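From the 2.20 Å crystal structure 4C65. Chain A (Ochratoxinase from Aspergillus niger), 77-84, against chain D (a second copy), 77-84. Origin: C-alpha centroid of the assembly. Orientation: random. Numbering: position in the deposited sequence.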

ATOM      1  N   ASP A  77      31.268   5.576  -2.635  1.00 34.43           N
ATOM      2  CA  ASP A  77      32.114   5.916  -1.495  1.00 37.98           C
ATOM      3  C   ASP A  77      31.504   6.996  -0.566  1.00 38.83           C
ATOM      4  O   ASP A  77      32.224   7.609   0.224  1.00 41.31           O
ATOM      5  CB  ASP A  77      33.479   6.415  -2.018  1.00 41.93           C
ATOM      6  CG  ASP A  77      34.575   6.327  -0.975  1.00 44.82           C
ATOM      7  OD1 ASP A  77      34.509   5.411  -0.120  1.00 47.48           O
ATOM      8  OD2 ASP A  77      35.495   7.171  -1.017  1.00 48.43           O
ATOM      9  N   TYR A  78      30.192   7.209  -0.640  1.00 37.00           N
ATOM     10  CA  TYR A  78      29.560   8.355   0.013  1.00 36.95           C
ATOM     11  C   TYR A  78      29.230   8.122   1.492  1.00 36.82           C
ATOM     12  O   TYR A  78      29.702   8.853   2.360  1.00 37.59           O
ATOM     13  CB  TYR A  78      28.309   8.770  -0.751  1.00 36.26           C
ATOM     14  CG  TYR A  78      27.709  10.061  -0.258  1.00 37.43           C
ATOM     15  CD1 TYR A  78      28.239  11.293  -0.631  1.00 39.02           C
ATOM     16  CD2 TYR A  78      26.611  10.052   0.591  1.00 37.12           C
ATOM     17  CE1 TYR A  78      27.682  12.483  -0.172  1.00 40.26           C
ATOM     18  CE2 TYR A  78      26.056  11.226   1.060  1.00 38.68           C
ATOM     19  CZ  TYR A  78      26.584  12.438   0.675  1.00 40.19           C
ATOM     20  OH  TYR A  78      26.015  13.591   1.145  1.00 41.36           O
ATOM     21  N   TYR A  79      28.408   7.117   1.773  1.00 35.19           N
ATOM     22  CA  TYR A  79      28.144   6.717   3.152  1.00 35.47           C
ATOM     23  C   TYR A  79      29.224   5.737   3.630  1.00 35.12           C
ATOM     24  O   TYR A  79      29.636   4.840   2.900  1.00 34.01           O
ATOM     25  CB  TYR A  79      26.780   6.044   3.281  1.00 34.04           C
ATOM     26  CG  TYR A  79      25.621   6.941   2.980  1.00 33.99           C
ATOM     27  CD1 TYR A  79      25.255   7.942   3.859  1.00 35.43           C
ATOM     28  CD2 TYR A  79      24.869   6.771   1.829  1.00 32.79           C
ATOM     29  CE1 TYR A  79      24.180   8.758   3.601  1.00 35.83           C
ATOM     30  CE2 TYR A  79      23.791   7.591   1.559  1.00 33.32           C
ATOM     31  CZ  TYR A  79      23.456   8.578   2.450  1.00 34.94           C
ATOM     32  OH  TYR A  79      22.376   9.389   2.198  1.00 35.91           O
ATOM     33  N   ASN A  80      29.628   5.879   4.892  1.00 36.72           N
ATOM     34  CA  ASN A  80      30.700   5.061   5.458  1.00 36.73           C
ATOM     35  C   ASN A  80      30.245   3.786   6.168  1.00 35.80           C
ATOM     36  O   ASN A  80      31.076   2.953   6.456  1.00 36.30           O
ATOM     37  CB  ASN A  80      31.562   5.926   6.373  1.00 38.54           C
ATOM     38  CG  ASN A  80      32.416   6.923   5.593  1.00 39.22           C
ATOM     39  OD1 ASN A  80      32.772   6.703   4.438  1.00 37.34           O
ATOM     40  ND2 ASN A  80      32.735   8.027   6.231  1.00 41.65           N
ATOM     41  N   ASP A  81      28.942   3.628   6.424  1.00 35.35           N
ATOM     42  CA  ASP A  81      28.407   2.390   6.987  1.00 34.63           C
ATOM     43  C   ASP A  81      27.562   1.618   5.954  1.00 33.41           C
ATOM     44  O   ASP A  81      27.657   1.869   4.749  1.00 32.37           O
ATOM     45  CB  ASP A  81      27.615   2.687   8.265  1.00 36.22           C
ATOM     46  CG  ASP A  81      26.337   3.467   8.005  1.00 36.72           C
ATOM     47  OD1 ASP A  81      25.990   3.726   6.835  1.00 35.65           O
ATOM     48  OD2 ASP A  81      25.671   3.829   8.984  1.00 38.39           O
ATOM     49  N   TYR A  82      26.730   0.686   6.422  1.00 33.79           N
ATOM     50  CA  TYR A  82      25.884  -0.116   5.537  1.00 32.68           C
ATOM     51  C   TYR A  82      24.796   0.676   4.792  1.00 31.32           C
ATOM     52  O   TYR A  82      24.090   0.113   3.942  1.00 30.53           O
ATOM     53  CB  TYR A  82      25.245  -1.275   6.317  1.00 34.43           C
ATOM     54  CG  TYR A  82      26.161  -2.435   6.640  1.00 36.00           C
ATOM     55  CD1 TYR A  82      27.373  -2.629   5.955  1.00 36.00           C
ATOM     56  CD2 TYR A  82      25.778  -3.397   7.601  1.00 38.95           C
ATOM     57  CE1 TYR A  82      28.183  -3.721   6.236  1.00 36.23           C
ATOM     58  CE2 TYR A  82      26.584  -4.502   7.880  1.00 38.89           C
ATOM     59  CZ  TYR A  82      27.784  -4.656   7.203  1.00 38.15           C
ATOM     60  OH  TYR A  82      28.578  -5.743   7.490  1.00 39.49           O
ATOM     61  N   THR A  83      24.665   1.973   5.089  1.00 30.97           N
ATOM     62  CA  THR A  83      23.750   2.836   4.355  1.00 30.28           C
ATOM     63  C   THR A  83      24.096   2.849   2.867  1.00 28.87           C
ATOM     64  O   THR A  83      23.211   3.008   2.040  1.00 27.78           O
ATOM     65  CB  THR A  83      23.728   4.281   4.923  1.00 31.70           C
ATOM     66  OG1 THR A  83      23.465   4.237   6.334  1.00 33.04           O
ATOM     67  CG2 THR A  83      22.654   5.121   4.259  1.00 31.97           C
ATOM     68  N   SER A  84      25.386   2.695   2.522  1.00 28.12           N
ATOM     69  CA  SER A  84      25.791   2.769   1.123  1.00 27.10           C
ATOM     70  C   SER A  84      25.257   1.585   0.354  1.00 25.65           C
ATOM     71  O   SER A  84      24.988   1.680  -0.832  1.00 25.34           O
ATOM     72  CB  SER A  84      27.319   2.895   0.965  1.00 26.97           C
ATOM     73  OG  SER A  84      27.993   1.768   1.471  1.00 26.27           O
TER
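Chain D (77-84) DYYNDYTS

How does chain D lie on chain A? The same eight residues of two copies face each other about a near-twofold relation, so that each contact made by one chain is returned by the other. From D77 to S84 both stretches make net progress the same way along the axis. The nearest CA atoms are those of Y79(A) and Y79(D), 8.2 Å apart. Both stretches run as loop or turn until a helix begins near their ends, and no backbone hydrogen bond joins them; side chains bridge the gap, and together the stretches bury 308 Å².

What does chain D set against the first residues of chain A? D77(A) lies out of reach, but Y78(A) makes a close contact. Its CA-to-CB bond points sideways, yet with chi1 in t the end of the side chain comes nearer, and the OH of Y78(A) donates a very short hydrogen bond to OD2 of D81(D), 2.4 Å away. The carboxylate oxygen sits at the edge of the ring, near its plane, where a phenol hydroxyl can point its proton without leaving that plane.

What lies between the two nearest CA atoms? Y79(A), in rotamer m with its CA-to-CB bond directed toward chain D, meets its own counterpart: CD1 of Y79(A) lies 3.8 Å from CE1 of Y79(D). The ring planes stand at 82° with centroids 5.7 Å apart, an oblique apolar contact. The phenol reaches further, for OH of Y79(A) donates to OG1 of T83(D) at 2.7 Å.

How does D81(A) serve both its own chain and chain D? N80(A) makes no contact with chain D, but the CA-to-CB bond of D81(A) points toward chain D and its two carboxylate oxygens have different partners. OD1 of D81(A) accepts from N of T83(A) at 2.8 Å, a capping bond ahead of the helix, and from OG1 of T83(A) at 2.6 Å. OD2 of D81(A) accepts from OH of Y78(D) at 2.4 Å.

What closes the contact at the end of the stretch? Y82(A) does not touch chain D: its CA-to-CB bond points sideways and the end of the side chain leads away. OG1 of T83(A) accepts from OH of Y79(D) at 2.7 Å while donating to D81(A), so the threonine hydroxyl relays a chain of hydrogen bonds from the neighbouring tyrosine to the capping aspartate. S84(A) lies beyond reach of chain D.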

ATOM      1  N   ASP D  77      24.383  13.559  15.324  1.00 32.57           N
ATOM      2  CA  ASP D  77      25.622  13.993  14.672  1.00 34.49           C
ATOM      3  C   ASP D  77      26.189  12.950  13.705  1.00 35.16           C
ATOM      4  O   ASP D  77      27.354  13.030  13.329  1.00 36.54           O
ATOM      5  CB  ASP D  77      26.672  14.327  15.752  1.00 36.48           C
ATOM      6  CG  ASP D  77      27.783  15.222  15.236  1.00 37.94           C
ATOM      7  OD1 ASP D  77      27.500  16.054  14.343  1.00 37.92           O
ATOM      8  OD2 ASP D  77      28.929  15.076  15.725  1.00 39.54           O
ATOM      9  N   TYR D  78      25.377  11.976  13.302  1.00 34.33           N
ATOM     10  CA  TYR D  78      25.889  10.778  12.622  1.00 35.04           C
ATOM     11  C   TYR D  78      26.100  10.958  11.112  1.00 34.94           C
ATOM     12  O   TYR D  78      27.199  10.780  10.617  1.00 36.09           O
ATOM     13  CB  TYR D  78      24.956   9.594  12.889  1.00 34.83           C
ATOM     14  CG  TYR D  78      25.475   8.285  12.386  1.00 36.23           C
ATOM     15  CD1 TYR D  78      26.411   7.565  13.107  1.00 37.57           C
ATOM     16  CD2 TYR D  78      25.018   7.748  11.183  1.00 36.41           C
ATOM     17  CE1 TYR D  78      26.876   6.339  12.644  1.00 39.29           C
ATOM     18  CE2 TYR D  78      25.476   6.531  10.712  1.00 37.66           C
ATOM     19  CZ  TYR D  78      26.399   5.829  11.442  1.00 39.13           C
ATOM     20  OH  TYR D  78      26.853   4.615  10.971  1.00 40.84           O
ATOM     21  N   TYR D  79      25.037  11.283  10.388  1.00 33.75           N
ATOM     22  CA  TYR D  79      25.151  11.631   8.978  1.00 34.13           C
ATOM     23  C   TYR D  79      25.523  13.109   8.836  1.00 34.70           C
ATOM     24  O   TYR D  79      24.987  13.981   9.553  1.00 34.37           O
ATOM     25  CB  TYR D  79      23.829  11.386   8.251  1.00 32.89           C
ATOM     26  CG  TYR D  79      23.423   9.953   8.192  1.00 32.80           C
ATOM     27  CD1 TYR D  79      24.108   9.052   7.387  1.00 33.90           C
ATOM     28  CD2 TYR D  79      22.336   9.489   8.925  1.00 31.69           C
ATOM     29  CE1 TYR D  79      23.732   7.717   7.318  1.00 34.40           C
ATOM     30  CE2 TYR D  79      21.957   8.163   8.865  1.00 32.39           C
ATOM     31  CZ  TYR D  79      22.651   7.283   8.056  1.00 33.60           C
ATOM     32  OH  TYR D  79      22.257   5.982   7.992  1.00 34.31           O
ATOM     33  N   ASN D  80      26.375  13.409   7.862  1.00 36.28           N
ATOM     34  CA  ASN D  80      26.871  14.773   7.657  1.00 36.63           C
ATOM     35  C   ASN D  80      26.068  15.617   6.682  1.00 36.28           C
ATOM     36  O   ASN D  80      26.260  16.826   6.641  1.00 37.06           O
ATOM     37  CB  ASN D  80      28.335  14.736   7.234  1.00 38.59           C
ATOM     38  CG  ASN D  80      29.243  14.331   8.365  1.00 39.65           C
ATOM     39  OD1 ASN D  80      28.940  14.548   9.541  1.00 39.34           O
ATOM     40  ND2 ASN D  80      30.356  13.716   8.024  1.00 42.27           N
ATOM     41  N   ASP D  81      25.158  15.007   5.921  1.00 36.36           N
ATOM     42  CA  ASP D  81      24.260  15.752   5.026  1.00 36.16           C
ATOM     43  C   ASP D  81      22.790  15.705   5.531  1.00 35.29           C
ATOM     44  O   ASP D  81      22.544  15.419   6.705  1.00 34.14           O
ATOM     45  CB  ASP D  81      24.376  15.224   3.593  1.00 37.25           C
ATOM     46  CG  ASP D  81      23.840  13.816   3.441  1.00 37.60           C
ATOM     47  OD1 ASP D  81      23.285  13.247   4.404  1.00 36.39           O
ATOM     48  OD2 ASP D  81      23.964  13.276   2.336  1.00 39.27           O
ATOM     49  N   TYR D  82      21.833  16.004   4.648  1.00 35.51           N
ATOM     50  CA  TYR D  82      20.422  16.041   5.020  1.00 34.79           C
ATOM     51  C   TYR D  82      19.825  14.667   5.359  1.00 33.37           C
ATOM     52  O   TYR D  82      18.680  14.595   5.805  1.00 31.51           O
ATOM     53  CB  TYR D  82      19.596  16.710   3.915  1.00 36.44           C
ATOM     54  CG  TYR D  82      19.699  18.223   3.830  1.00 37.56           C
ATOM     55  CD1 TYR D  82      20.194  18.989   4.902  1.00 37.43           C
ATOM     56  CD2 TYR D  82      19.246  18.897   2.686  1.00 39.03           C
ATOM     57  CE1 TYR D  82      20.244  20.381   4.830  1.00 37.95           C
ATOM     58  CE2 TYR D  82      19.282  20.288   2.608  1.00 40.01           C
ATOM     59  CZ  TYR D  82      19.787  21.029   3.677  1.00 39.38           C
ATOM     60  OH  TYR D  82      19.838  22.411   3.581  1.00 39.82           O
ATOM     61  N   THR D  83      20.620  13.605   5.211  1.00 33.36           N
ATOM     62  CA  THR D  83      20.210  12.282   5.654  1.00 32.78           C
ATOM     63  C   THR D  83      19.889  12.275   7.148  1.00 31.64           C
ATOM     64  O   THR D  83      19.024  11.522   7.583  1.00 30.86           O
ATOM     65  CB  THR D  83      21.274  11.198   5.328  1.00 33.71           C
ATOM     66  OG1 THR D  83      21.614  11.274   3.939  1.00 34.79           O
ATOM     67  CG2 THR D  83      20.749   9.806   5.623  1.00 33.75           C
ATOM     68  N   SER D  84      20.577  13.103   7.938  1.00 31.24           N
ATOM     69  CA  SER D  84      20.342  13.111   9.388  1.00 30.73           C
ATOM     70  C   SER D  84      18.954  13.647   9.726  1.00 29.39           C
ATOM     71  O   SER D  84      18.359  13.233  10.708  1.00 29.12           O
ATOM     72  CB  SER D  84      21.434  13.875  10.148  1.00 30.59           C
ATOM     73  OG  SER D  84      21.440  15.237   9.808  1.00 30.96           O
TER